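Local coordinates for protein luciferase (Lingulodinium polyedrum, PDB 1VPR) that catalyses the oxidation of dinoflagellate luciferin, an open tetrapyrrole, by molecular oxygen with emission of blue light, this chain being the third of its three homologous luciferase domains, at residues L96-D101 / S299-Y303; G148-P152 / W252-E256; V222-R227 / Y239-V243. Residue numbers count along the deposited sequence, not the author numbering.

Contact 1: residues L96-D101 / S299-Y303; sequences LLKEAD and SFVFY
Here a helix rests on a β-strand through Phe300 and Phe302, two residues apart on the same face of that strand. From Leu96 onward the first segment continues a helix that begins earlier in the chain; residues 299-303 are extended throughout, within strand 297-307. The two axes approach to 10.2 Å and run at 148°, roughly antiparallel, with the closest CA pair being Leu97 and Phe300 at 7.9 Å. Leu96, in the mt rotamer, points toward the strand and sets its CB 3.5 Å from CE2 of Phe302; beyond the strand pair it also touches Phe280 and Val282 of strand 271-282. Leu97 leaves the helix sideways, yet with chi1 near -110° its CD2 reaches to 3.7 Å from CE1 of the Phe302 ring. One turn on from Leu96, and joined to it by the backbone bond from Ala100 N to Leu96 O (2.8 Å), Ala100 faces the strand and touches both rings. Its CB lies over the face of Phe300, a CH-pi contact 3.8 Å from the centroid and 12° off the normal, while the same CB meets the edge of Phe302, 4.2 Å from CZ. Asp101 only skirts the contact, OD1 being 4.4 Å from Phe300 CE1. Both phenylalanines have chi1 in the m well and chi2 near 90°. Val301, between them, points away. With one methyl packed on the face of one ring and the edge of the other, this is apolar packing of a helix on the outer face of a lipocalin-like β-barrel of the calycin superfamily.

Contact 2: residues G148-P152 / W252-E256; sequences GLPEP and WVLPE
Residues 148-152 form no regular helix or strand, but from Leu149 to Pro152 the backbone is extended close to polyproline II, with phi between -66° and -84° and psi between 128° and 171°. Gly148 precedes this run at phi/psi 91°/-3°, where a CB would be jammed against the preceding carbonyl oxygen. The partner segment leaves strand 247-253 at Val253 (-119°/143°), passes through Leu254 (-120°/78°) and turns at Pro255 (-83°/-10°). The backbones come nearest at Pro152 and Val253, whose CA atoms are 6.1 Å apart. Val253, with chi1 t, points toward the loop and is the side chain most covered by it. Its CG2 lies 3.9 Å from CD2 of Leu149, itself a tp rotamer. Val253 CG1 is 3.7 Å from the carbonyl O of Pro150, 4.0 Å from Glu151 O and 4.1 Å from Pro152 CA, so the loop backbone passes over CG1. Pro150 also points inward, and its CG packs 3.9 Å from CB of Pro255. Trp252 and Leu254 point away; the tryptophan makes a cation-pi contact with Lys260. Tyr339 also touches the valine, and its hydroxyl is hydrogen-bonded to Pro150 O; Leu149 reaches on to Ile261 and Phe263 of strand 259-266. Between the two segments themselves there is no polar bond: apolar side chains and backbone carbonyls pack on the Val253 methyls, and proline meets proline beside them. The proline-rich loop thus crosses over the outer side of the strand end by close packing, without extending the sheet.

Contact 3: residues V222-R227 / Y239-V243; sequences VAKFAR and YEPLV
Arg227 stretches its side chain over Tyr239 and Pro241, with NH2 donating to the carbonyl O of Tyr239 at 2.9 Å and lying 3.7 Å from CD of Pro241; NH1 forms a salt bridge with Asp353. Two waters bridge the segments. Water 1 accepts from Arg227 N (3.0 Å) and donates to Glu240 OE1 (2.8 Å) and Pro241 O (2.7 Å). Water 2 accepts from Arg227 NE (2.8 Å) and donates to Tyr239 O (2.6 Å). The backbones meet in a single antiparallel β-bridge, a non-hydrogen-bonded pair of Phe225 and Leu242 with CA atoms 4.6 Å apart. Flanking it, Val243 N donates a hydrogen bond to Lys224 O (3.1 Å), and Ala226 N one to Pro241 O (3.0 Å). Phe225 CD2 packs 3.7 Å from Leu242 CD2, Ala226 CB lies 4.0 Å from Pro241 CG, and Val243, chi1 t, brings CG2 3.3 Å from Val222 O. Glu240 has its salt bridge with Arg230. The bridge fastens the loop between strands 215-219 and 229-233 to strand 237-241 of the barrel. Helix 57-65 of the helical bundle domain packs on this loop at Ala223 and Lys224, strand 33-34 touches Arg227, Pro241 and Val243, and strand 247-253 lies beside Tyr239, Glu240 and Leu242.

How the contacts relate
All three contacts belong to the luciferase catalytic domain and reach the same antiparallel sheet, which curls into the barrel, yet none touches another: their centres lie 22 to 24 Å apart. Along the chain, contact 1 spans contact 2, which in turn spans contact 3. Contacts 2 and 3 use consecutive, neighbouring strands, 247-253 and 237-241, whereas contact 1 uses strand 297-307. A helix, a proline-rich loop and an interstrand loop thus meet three separate places on one barrel. Contacts 1 and 2 are long-range, bringing together parts of the chain about 200 and 100 residues apart, while contact 3 is local, its segments separated by only 11 residues.

Contact 1: residues L96-D101 / S299-Y303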
ATOM      1  N   LEU A  96     -10.719  16.554 -10.659  1.00 23.13           N
ATOM      2  CA  LEU A  96      -9.984  15.353 -11.064  1.00 21.29           C
ATOM      3  C   LEU A  96     -10.812  14.084 -10.795  1.00 23.30           C
ATOM      4  O   LEU A  96     -10.787  13.127 -11.577  1.00 21.66           O
ATOM      5  CB  LEU A  96      -8.664  15.248 -10.295  1.00 20.25           C
ATOM      6  CG  LEU A  96      -7.563  16.264 -10.596  1.00 19.71           C
ATOM      7  CD1 LEU A  96      -6.389  16.057  -9.630  1.00 20.30           C
ATOM      8  CD2 LEU A  96      -7.096  16.095 -12.044  1.00 23.36           C
ATOM      9  N   LEU A  97     -11.533  14.076  -9.679  1.00 22.32           N
ATOM     10  CA  LEU A  97     -12.361  12.929  -9.310  1.00 27.87           C
ATOM     11  C   LEU A  97     -13.405  12.658 -10.394  1.00 28.31           C
ATOM     12  O   LEU A  97     -13.582  11.515 -10.846  1.00 29.68           O
ATOM     13  CB  LEU A  97     -13.076  13.211  -7.989  1.00 30.75           C
ATOM     14  CG  LEU A  97     -12.631  12.427  -6.766  1.00 34.15           C
ATOM     15  CD1 LEU A  97     -13.500  12.822  -5.573  1.00 36.70           C
ATOM     16  CD2 LEU A  97     -12.761  10.926  -7.055  1.00 34.22           C
ATOM     17  N   LYS A  98     -14.090  13.726 -10.798  1.00 29.54           N
ATOM     18  CA  LYS A  98     -15.117  13.664 -11.826  1.00 29.43           C
ATOM     19  C   LYS A  98     -14.487  13.269 -13.157  1.00 29.10           C
ATOM     20  O   LYS A  98     -15.058  12.503 -13.912  1.00 30.22           O
ATOM     21  CB  LYS A  98     -15.806  15.010 -11.941  1.00 28.10           C
ATOM     22  N   GLU A  99     -13.304  13.791 -13.445  1.00 29.75           N
ATOM     23  CA  GLU A  99     -12.634  13.442 -14.693  1.00 29.83           C
ATOM     24  C   GLU A  99     -12.207  11.977 -14.669  1.00 29.52           C
ATOM     25  O   GLU A  99     -12.147  11.327 -15.708  1.00 30.80           O
ATOM     26  CB  GLU A  99     -11.406  14.330 -14.910  1.00 31.56           C
ATOM     27  CG  GLU A  99     -11.752  15.764 -15.231  1.00 35.13           C
ATOM     28  CD  GLU A  99     -10.531  16.641 -15.395  1.00 38.19           C
ATOM     29  OE1 GLU A  99     -10.701  17.851 -15.662  1.00 41.75           O
ATOM     30  OE2 GLU A  99      -9.398  16.134 -15.262  1.00 39.97           O
ATOM     31  N   ALA A 100     -11.928  11.457 -13.480  1.00 27.18           N
ATOM     32  CA  ALA A 100     -11.498  10.076 -13.346  1.00 27.33           C
ATOM     33  C   ALA A 100     -12.542   9.075 -13.846  1.00 26.79           C
ATOM     34  O   ALA A 100     -12.183   8.027 -14.360  1.00 27.48           O
ATOM     35  CB  ALA A 100     -11.139   9.787 -11.901  1.00 25.86           C
ATOM     36  N   ASP A 101     -13.829   9.379 -13.712  1.00 28.80           N
ATOM     37  CA  ASP A 101     -14.849   8.431 -14.177  1.00 30.49           C
ATOM     38  C   ASP A 101     -14.945   8.259 -15.686  1.00 31.80           C
ATOM     39  O   ASP A 101     -15.429   7.228 -16.158  1.00 32.44           O
ATOM     40  CB  ASP A 101     -16.227   8.814 -13.651  1.00 33.83           C
ATOM     41  CG  ASP A 101     -16.304   8.720 -12.156  1.00 36.86           C
ATOM     42  OD1 ASP A 101     -15.965   7.642 -11.611  1.00 38.35           O
ATOM     43  OD2 ASP A 101     -16.688   9.725 -11.524  1.00 39.34           O
ATOM     44  N   SER A 299     -11.561   1.965  -7.344  1.00 21.40           N
ATOM     45  CA  SER A 299     -11.452   2.895  -6.202  1.00 21.04           C
ATOM     46  C   SER A 299     -10.261   3.839  -6.440  1.00 19.97           C
ATOM     47  O   SER A 299      -9.157   3.357  -6.708  1.00 19.45           O
ATOM     48  CB  SER A 299     -11.208   2.126  -4.906  1.00 22.27           C
ATOM     49  OG  SER A 299     -12.276   1.249  -4.613  1.00 25.02           O
ATOM     50  N   PHE A 300     -10.486   5.159  -6.345  1.00 18.93           N
ATOM     51  CA  PHE A 300      -9.438   6.161  -6.551  1.00 18.79           C
ATOM     52  C   PHE A 300      -8.900   6.814  -5.274  1.00 17.89           C
ATOM     53  O   PHE A 300      -9.646   7.067  -4.325  1.00 18.42           O
ATOM     54  CB  PHE A 300      -9.930   7.308  -7.460  1.00 18.82           C
ATOM     55  CG  PHE A 300     -10.309   6.879  -8.847  1.00 20.49           C
ATOM     56  CD1 PHE A 300     -11.643   6.596  -9.167  1.00 20.16           C
ATOM     57  CD2 PHE A 300      -9.337   6.735  -9.827  1.00 18.60           C
ATOM     58  CE1 PHE A 300     -11.990   6.177 -10.440  1.00 20.58           C
ATOM     59  CE2 PHE A 300      -9.677   6.313 -11.111  1.00 20.89           C
ATOM     60  CZ  PHE A 300     -11.001   6.034 -11.415  1.00 21.87           C
ATOM     61  N   VAL A 301      -7.589   7.062  -5.259  1.00 16.78           N
ATOM     62  CA  VAL A 301      -6.946   7.758  -4.149  1.00 14.15           C
ATOM     63  C   VAL A 301      -6.167   8.868  -4.845  1.00 13.57           C
ATOM     64  O   VAL A 301      -5.492   8.615  -5.853  1.00 14.87           O
ATOM     65  CB  VAL A 301      -5.950   6.842  -3.344  1.00 12.14           C
ATOM     66  CG1 VAL A 301      -5.270   7.668  -2.239  1.00 12.91           C
ATOM     67  CG2 VAL A 301      -6.706   5.679  -2.716  1.00 13.73           C
ATOM     68  N   PHE A 302      -6.295  10.102  -4.356  1.00 14.49           N
ATOM     69  CA  PHE A 302      -5.549  11.229  -4.931  1.00 12.90           C
ATOM     70  C   PHE A 302      -4.621  11.811  -3.886  1.00 14.15           C
ATOM     71  O   PHE A 302      -5.010  11.951  -2.709  1.00 14.27           O
ATOM     72  CB  PHE A 302      -6.482  12.354  -5.413  1.00 12.41           C
ATOM     73  CG  PHE A 302      -7.240  12.024  -6.672  1.00 13.04           C
ATOM     74  CD1 PHE A 302      -8.403  11.267  -6.618  1.00 13.42           C
ATOM     75  CD2 PHE A 302      -6.778  12.461  -7.907  1.00 12.84           C
ATOM     76  CE1 PHE A 302      -9.101  10.952  -7.776  1.00 15.21           C
ATOM     77  CE2 PHE A 302      -7.470  12.155  -9.067  1.00 15.12           C
ATOM     78  CZ  PHE A 302      -8.633  11.398  -9.000  1.00 12.75           C
ATOM     79  N   TYR A 303      -3.407  12.165  -4.320  1.00 13.20           N
ATOM     80  CA  TYR A 303      -2.389  12.765  -3.448  1.00 12.74           C
ATOM     81  C   TYR A 303      -1.842  13.995  -4.141  1.00 13.57           C
ATOM     82  O   TYR A 303      -1.786  14.054  -5.384  1.00 13.58           O
ATOM     83  CB  TYR A 303      -1.180  11.834  -3.246  1.00 13.54           C
ATOM     84  CG  TYR A 303      -1.482  10.387  -2.892  1.00 13.14           C
ATOM     85  CD1 TYR A 303      -1.769   9.442  -3.883  1.00  9.87           C
ATOM     86  CD2 TYR A 303      -1.388   9.951  -1.584  1.00  9.93           C
ATOM     87  CE1 TYR A 303      -1.943   8.084  -3.561  1.00 11.55           C
ATOM     88  CE2 TYR A 303      -1.552   8.594  -1.250  1.00 12.35           C
ATOM     89  CZ  TYR A 303      -1.823   7.671  -2.246  1.00 13.00           C
ATOM     90  OH  TYR A 303      -1.926   6.331  -1.912  1.00 14.13           O
TER

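Contact 2: residues G148-P152 / W252-E256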
ATOM      1  N   GLY A 148      -2.105  -8.633 -19.727  1.00 19.75           N
ATOM      2  CA  GLY A 148      -2.076  -7.197 -19.999  1.00 18.78           C
ATOM      3  C   GLY A 148      -1.074  -6.406 -19.172  1.00 20.02           C
ATOM      4  O   GLY A 148      -0.939  -5.195 -19.348  1.00 18.17           O
ATOM      5  N   LEU A 149      -0.370  -7.064 -18.257  1.00 19.40           N
ATOM      6  CA  LEU A 149       0.621  -6.336 -17.472  1.00 19.60           C
ATOM      7  C   LEU A 149       1.843  -6.091 -18.348  1.00 20.45           C
ATOM      8  O   LEU A 149       2.369  -7.018 -18.954  1.00 20.35           O
ATOM      9  CB  LEU A 149       1.041  -7.140 -16.230  1.00 16.77           C
ATOM     10  CG  LEU A 149       2.056  -6.445 -15.312  1.00 17.03           C
ATOM     11  CD1 LEU A 149       1.389  -5.271 -14.610  1.00 15.88           C
ATOM     12  CD2 LEU A 149       2.601  -7.446 -14.288  1.00 16.48           C
ATOM     13  N   PRO A 150       2.306  -4.835 -18.436  1.00 20.39           N
ATOM     14  CA  PRO A 150       3.484  -4.591 -19.265  1.00 21.02           C
ATOM     15  C   PRO A 150       4.698  -5.279 -18.670  1.00 22.13           C
ATOM     16  O   PRO A 150       4.762  -5.495 -17.460  1.00 20.18           O
ATOM     17  CB  PRO A 150       3.618  -3.071 -19.248  1.00 22.05           C
ATOM     18  CG  PRO A 150       2.971  -2.679 -17.917  1.00 23.30           C
ATOM     19  CD  PRO A 150       1.762  -3.580 -17.891  1.00 20.40           C
ATOM     20  N   GLU A 151       5.654  -5.639 -19.525  1.00 22.74           N
ATOM     21  CA  GLU A 151       6.875  -6.290 -19.075  1.00 24.60           C
ATOM     22  C   GLU A 151       7.805  -5.208 -18.567  1.00 24.75           C
ATOM     23  O   GLU A 151       7.654  -4.032 -18.920  1.00 24.64           O
ATOM     24  CB  GLU A 151       7.518  -7.079 -20.219  1.00 23.44           C
ATOM     25  CG  GLU A 151       6.618  -8.221 -20.663  1.00 28.15           C
ATOM     26  CD  GLU A 151       7.195  -9.044 -21.802  1.00 27.21           C
ATOM     27  OE1 GLU A 151       8.131  -8.568 -22.470  1.00 28.96           O
ATOM     28  OE2 GLU A 151       6.698 -10.166 -22.026  1.00 27.13           O
ATOM     29  N   PRO A 152       8.770  -5.581 -17.720  1.00 24.78           N
ATOM     30  CA  PRO A 152       9.690  -4.566 -17.193  1.00 25.31           C
ATOM     31  C   PRO A 152      10.861  -4.283 -18.137  1.00 25.50           C
ATOM     32  O   PRO A 152      11.060  -4.992 -19.119  1.00 26.50           O
ATOM     33  CB  PRO A 152      10.142  -5.183 -15.876  1.00 25.27           C
ATOM     34  CG  PRO A 152      10.232  -6.655 -16.235  1.00 25.54           C
ATOM     35  CD  PRO A 152       8.993  -6.894 -17.086  1.00 24.15           C
ATOM     36  N   TRP A 252       4.993  -4.086  -8.680  1.00 11.03           N
ATOM     37  CA  TRP A 252       4.809  -2.797  -9.332  1.00 12.53           C
ATOM     38  C   TRP A 252       5.737  -2.875 -10.535  1.00 14.22           C
ATOM     39  O   TRP A 252       6.871  -3.383 -10.434  1.00 14.66           O
ATOM     40  CB  TRP A 252       5.317  -1.592  -8.509  1.00 13.37           C
ATOM     41  CG  TRP A 252       4.391  -1.084  -7.478  1.00 13.07           C
ATOM     42  CD1 TRP A 252       4.596  -1.083  -6.136  1.00 14.98           C
ATOM     43  CD2 TRP A 252       3.127  -0.454  -7.694  1.00 13.02           C
ATOM     44  NE1 TRP A 252       3.544  -0.491  -5.496  1.00 14.89           N
ATOM     45  CE2 TRP A 252       2.626  -0.091  -6.431  1.00 13.40           C
ATOM     46  CE3 TRP A 252       2.369  -0.166  -8.838  1.00 14.24           C
ATOM     47  CZ2 TRP A 252       1.397   0.559  -6.267  1.00 13.89           C
ATOM     48  CZ3 TRP A 252       1.153   0.473  -8.682  1.00 14.81           C
ATOM     49  CH2 TRP A 252       0.676   0.830  -7.401  1.00 13.77           C
ATOM     50  N   VAL A 253       5.262  -2.394 -11.670  1.00 15.09           N
ATOM     51  CA  VAL A 253       6.086  -2.329 -12.873  1.00 15.49           C
ATOM     52  C   VAL A 253       6.140  -0.828 -13.187  1.00 13.51           C
ATOM     53  O   VAL A 253       5.158  -0.112 -12.993  1.00 13.93           O
ATOM     54  CB  VAL A 253       5.443  -3.080 -14.067  1.00 14.16           C
ATOM     55  CG1 VAL A 253       6.411  -3.017 -15.296  1.00 16.49           C
ATOM     56  CG2 VAL A 253       5.176  -4.567 -13.661  1.00 14.21           C
ATOM     57  N   LEU A 254       7.284  -0.357 -13.653  1.00 14.11           N
ATOM     58  CA  LEU A 254       7.465   1.060 -13.988  1.00 14.65           C
ATOM     59  C   LEU A 254       7.818   1.074 -15.488  1.00 15.53           C
ATOM     60  O   LEU A 254       8.962   1.265 -15.876  1.00 15.55           O
ATOM     61  CB  LEU A 254       8.613   1.642 -13.142  1.00 15.53           C
ATOM     62  CG  LEU A 254       8.362   2.071 -11.680  1.00 18.48           C
ATOM     63  CD1 LEU A 254       7.525   1.051 -10.926  1.00 15.99           C
ATOM     64  CD2 LEU A 254       9.703   2.262 -10.992  1.00 14.95           C
ATOM     65  N   PRO A 255       6.806   0.915 -16.350  1.00 16.09           N
ATOM     66  CA  PRO A 255       6.964   0.875 -17.805  1.00 17.51           C
ATOM     67  C   PRO A 255       7.039   2.213 -18.506  1.00 18.67           C
ATOM     68  O   PRO A 255       7.359   2.270 -19.700  1.00 17.97           O
ATOM     69  CB  PRO A 255       5.713   0.127 -18.223  1.00 16.76           C
ATOM     70  CG  PRO A 255       4.677   0.843 -17.334  1.00 14.86           C
ATOM     71  CD  PRO A 255       5.375   0.852 -15.988  1.00 15.75           C
ATOM     72  N   GLU A 256       6.744   3.280 -17.771  1.00 18.09           N
ATOM     73  CA  GLU A 256       6.680   4.616 -18.349  1.00 19.54           C
ATOM     74  C   GLU A 256       7.318   5.600 -17.413  1.00 18.03           C
ATOM     75  O   GLU A 256       7.573   5.274 -16.263  1.00 18.31           O
ATOM     76  CB  GLU A 256       5.227   5.011 -18.526  1.00 21.54           C
ATOM     77  CG  GLU A 256       4.461   4.159 -19.492  1.00 28.38           C
ATOM     78  CD  GLU A 256       2.961   4.344 -19.337  1.00 28.22           C
ATOM     79  OE1 GLU A 256       2.524   5.438 -18.929  1.00 31.36           O
ATOM     80  OE2 GLU A 256       2.219   3.388 -19.631  1.00 30.93           O
TER

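Contact 3: residues V222-R227 / Y239-V243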
ATOM      1  N   VAL A 222       1.048   2.992   8.631  1.00 17.29           N
ATOM      2  CA  VAL A 222       1.037   1.803   9.480  1.00 16.72           C
ATOM      3  C   VAL A 222      -0.378   1.579  10.037  1.00 16.74           C
ATOM      4  O   VAL A 222      -0.648   0.600  10.725  1.00 17.38           O
ATOM      5  CB  VAL A 222       2.080   1.890  10.614  1.00 17.40           C
ATOM      6  CG1 VAL A 222       3.478   1.708  10.013  1.00 16.98           C
ATOM      7  CG2 VAL A 222       1.979   3.233  11.352  1.00 16.94           C
ATOM      8  N   ALA A 223      -1.296   2.478   9.716  1.00 16.91           N
ATOM      9  CA  ALA A 223      -2.668   2.291  10.146  1.00 16.33           C
ATOM     10  C   ALA A 223      -3.260   1.215   9.229  1.00 18.46           C
ATOM     11  O   ALA A 223      -4.266   0.572   9.569  1.00 19.70           O
ATOM     12  CB  ALA A 223      -3.439   3.577   9.984  1.00 15.64           C
ATOM     13  N   LYS A 224      -2.627   1.012   8.073  1.00 15.50           N
ATOM     14  CA  LYS A 224      -3.110   0.046   7.077  1.00 14.50           C
ATOM     15  C   LYS A 224      -2.155  -1.129   6.834  1.00 13.84           C
ATOM     16  O   LYS A 224      -2.566  -2.298   6.819  1.00 15.10           O
ATOM     17  CB  LYS A 224      -3.367   0.782   5.747  1.00 15.02           C
ATOM     18  CG  LYS A 224      -4.371   1.939   5.849  1.00 17.65           C
ATOM     19  CD  LYS A 224      -4.479   2.804   4.574  1.00 15.84           C
ATOM     20  CE  LYS A 224      -4.772   1.970   3.322  1.00 17.31           C
ATOM     21  NZ  LYS A 224      -6.091   1.263   3.361  1.00 12.13           N
ATOM     22  N   PHE A 225      -0.881  -0.813   6.637  1.00 13.22           N
ATOM     23  CA  PHE A 225       0.143  -1.813   6.377  1.00 13.82           C
ATOM     24  C   PHE A 225       0.979  -2.113   7.619  1.00 16.26           C
ATOM     25  O   PHE A 225       1.411  -1.185   8.330  1.00 16.23           O
ATOM     26  CB  PHE A 225       1.059  -1.324   5.236  1.00 11.54           C
ATOM     27  CG  PHE A 225       0.320  -1.050   3.950  1.00 11.08           C
ATOM     28  CD1 PHE A 225      -0.127   0.236   3.641  1.00 12.53           C
ATOM     29  CD2 PHE A 225       0.002  -2.096   3.091  1.00 12.20           C
ATOM     30  CE1 PHE A 225      -0.890   0.472   2.495  1.00 13.37           C
ATOM     31  CE2 PHE A 225      -0.762  -1.877   1.944  1.00 12.23           C
ATOM     32  CZ  PHE A 225      -1.207  -0.595   1.645  1.00 12.55           C
ATOM     33  N   ALA A 226       1.236  -3.399   7.860  1.00 14.59           N
ATOM     34  CA  ALA A 226       2.020  -3.798   9.025  1.00 14.82           C
ATOM     35  C   ALA A 226       3.474  -3.354   8.879  1.00 15.77           C
ATOM     36  O   ALA A 226       4.119  -3.063   9.867  1.00 15.24           O
ATOM     37  CB  ALA A 226       1.934  -5.321   9.239  1.00 17.34           C
ATOM     38  N   ARG A 227       3.985  -3.261   7.650  1.00 13.45           N
ATOM     39  CA  ARG A 227       5.370  -2.823   7.463  1.00 16.63           C
ATOM     40  C   ARG A 227       5.401  -1.331   7.095  1.00 15.66           C
ATOM     41  O   ARG A 227       4.750  -0.900   6.148  1.00 14.60           O
ATOM     42  CB  ARG A 227       6.070  -3.708   6.399  1.00 18.23           C
ATOM     43  CG  ARG A 227       7.468  -3.241   5.987  1.00 23.70           C
ATOM     44  CD  ARG A 227       8.332  -4.333   5.364  1.00 24.10           C
ATOM     45  NE  ARG A 227       7.583  -5.387   4.688  1.00 28.82           N
ATOM     46  CZ  ARG A 227       8.010  -6.650   4.606  1.00 30.06           C
ATOM     47  NH1 ARG A 227       9.175  -6.990   5.163  1.00 32.24           N
ATOM     48  NH2 ARG A 227       7.282  -7.583   3.985  1.00 23.45           N
ATOM     49  N   TYR A 239       6.067  -8.748  -0.520  1.00 14.82           N
ATOM     50  CA  TYR A 239       5.021  -9.194   0.368  1.00 12.71           C
ATOM     51  C   TYR A 239       4.521  -8.045   1.249  1.00 14.57           C
ATOM     52  O   TYR A 239       5.322  -7.331   1.856  1.00 13.94           O
ATOM     53  CB  TYR A 239       5.607 -10.316   1.228  1.00 14.56           C
ATOM     54  CG  TYR A 239       4.784 -10.690   2.443  1.00 15.25           C
ATOM     55  CD1 TYR A 239       3.423 -10.957   2.322  1.00 17.20           C
ATOM     56  CD2 TYR A 239       5.374 -10.783   3.713  1.00 15.15           C
ATOM     57  CE1 TYR A 239       2.651 -11.319   3.426  1.00 17.34           C
ATOM     58  CE2 TYR A 239       4.612 -11.135   4.831  1.00 17.28           C
ATOM     59  CZ  TYR A 239       3.245 -11.407   4.671  1.00 16.98           C
ATOM     60  OH  TYR A 239       2.471 -11.812   5.737  1.00 17.86           O
ATOM     61  N   GLU A 240       3.206  -7.862   1.290  1.00 15.73           N
ATOM     62  CA  GLU A 240       2.613  -6.831   2.124  1.00 15.10           C
ATOM     63  C   GLU A 240       1.736  -7.401   3.239  1.00 16.20           C
ATOM     64  O   GLU A 240       0.599  -7.797   2.992  1.00 16.80           O
ATOM     65  CB  GLU A 240       1.757  -5.873   1.287  1.00 18.04           C
ATOM     66  CG  GLU A 240       2.547  -4.941   0.381  1.00 15.99           C
ATOM     67  CD  GLU A 240       3.033  -3.690   1.113  1.00 19.42           C
ATOM     68  OE1 GLU A 240       3.279  -3.754   2.348  1.00 18.21           O
ATOM     69  OE2 GLU A 240       3.185  -2.651   0.435  1.00 17.67           O
ATOM     70  N   PRO A 241       2.270  -7.521   4.465  1.00 14.29           N
ATOM     71  CA  PRO A 241       1.402  -8.034   5.535  1.00 15.07           C
ATOM     72  C   PRO A 241       0.506  -6.855   5.924  1.00 15.86           C
ATOM     73  O   PRO A 241       0.974  -5.710   5.974  1.00 17.59           O
ATOM     74  CB  PRO A 241       2.383  -8.395   6.652  1.00 13.42           C
ATOM     75  CG  PRO A 241       3.611  -7.559   6.343  1.00 14.29           C
ATOM     76  CD  PRO A 241       3.689  -7.629   4.842  1.00 12.67           C
ATOM     77  N   LEU A 242      -0.766  -7.122   6.201  1.00 15.91           N
ATOM     78  CA  LEU A 242      -1.715  -6.065   6.534  1.00 14.77           C
ATOM     79  C   LEU A 242      -2.131  -6.075   7.997  1.00 16.41           C
ATOM     80  O   LEU A 242      -2.189  -7.144   8.643  1.00 17.84           O
ATOM     81  CB  LEU A 242      -2.965  -6.210   5.671  1.00 14.07           C
ATOM     82  CG  LEU A 242      -2.727  -6.398   4.171  1.00 15.69           C
ATOM     83  CD1 LEU A 242      -4.068  -6.618   3.485  1.00 14.97           C
ATOM     84  CD2 LEU A 242      -1.989  -5.200   3.594  1.00 16.66           C
ATOM     85  N   VAL A 243      -2.429  -4.886   8.511  1.00 16.69           N
ATOM     86  CA  VAL A 243      -2.873  -4.716   9.885  1.00 19.28           C
ATOM     87  C   VAL A 243      -4.188  -5.472  10.081  1.00 21.18           C
ATOM     88  O   VAL A 243      -4.521  -5.872  11.212  1.00 19.64           O
ATOM     89  CB  VAL A 243      -3.101  -3.226  10.207  1.00 21.30           C
ATOM     90  CG1 VAL A 243      -3.841  -3.074  11.531  1.00 22.97           C
ATOM     91  CG2 VAL A 243      -1.761  -2.502  10.263  1.00 20.04           C
TER
HETATM   92  O   HOH W   1       2.971  -4.230   5.053  1.00 15.41           O
HETATM   93  O   HOH W   2       6.003  -4.854   2.389  1.00 21.60           O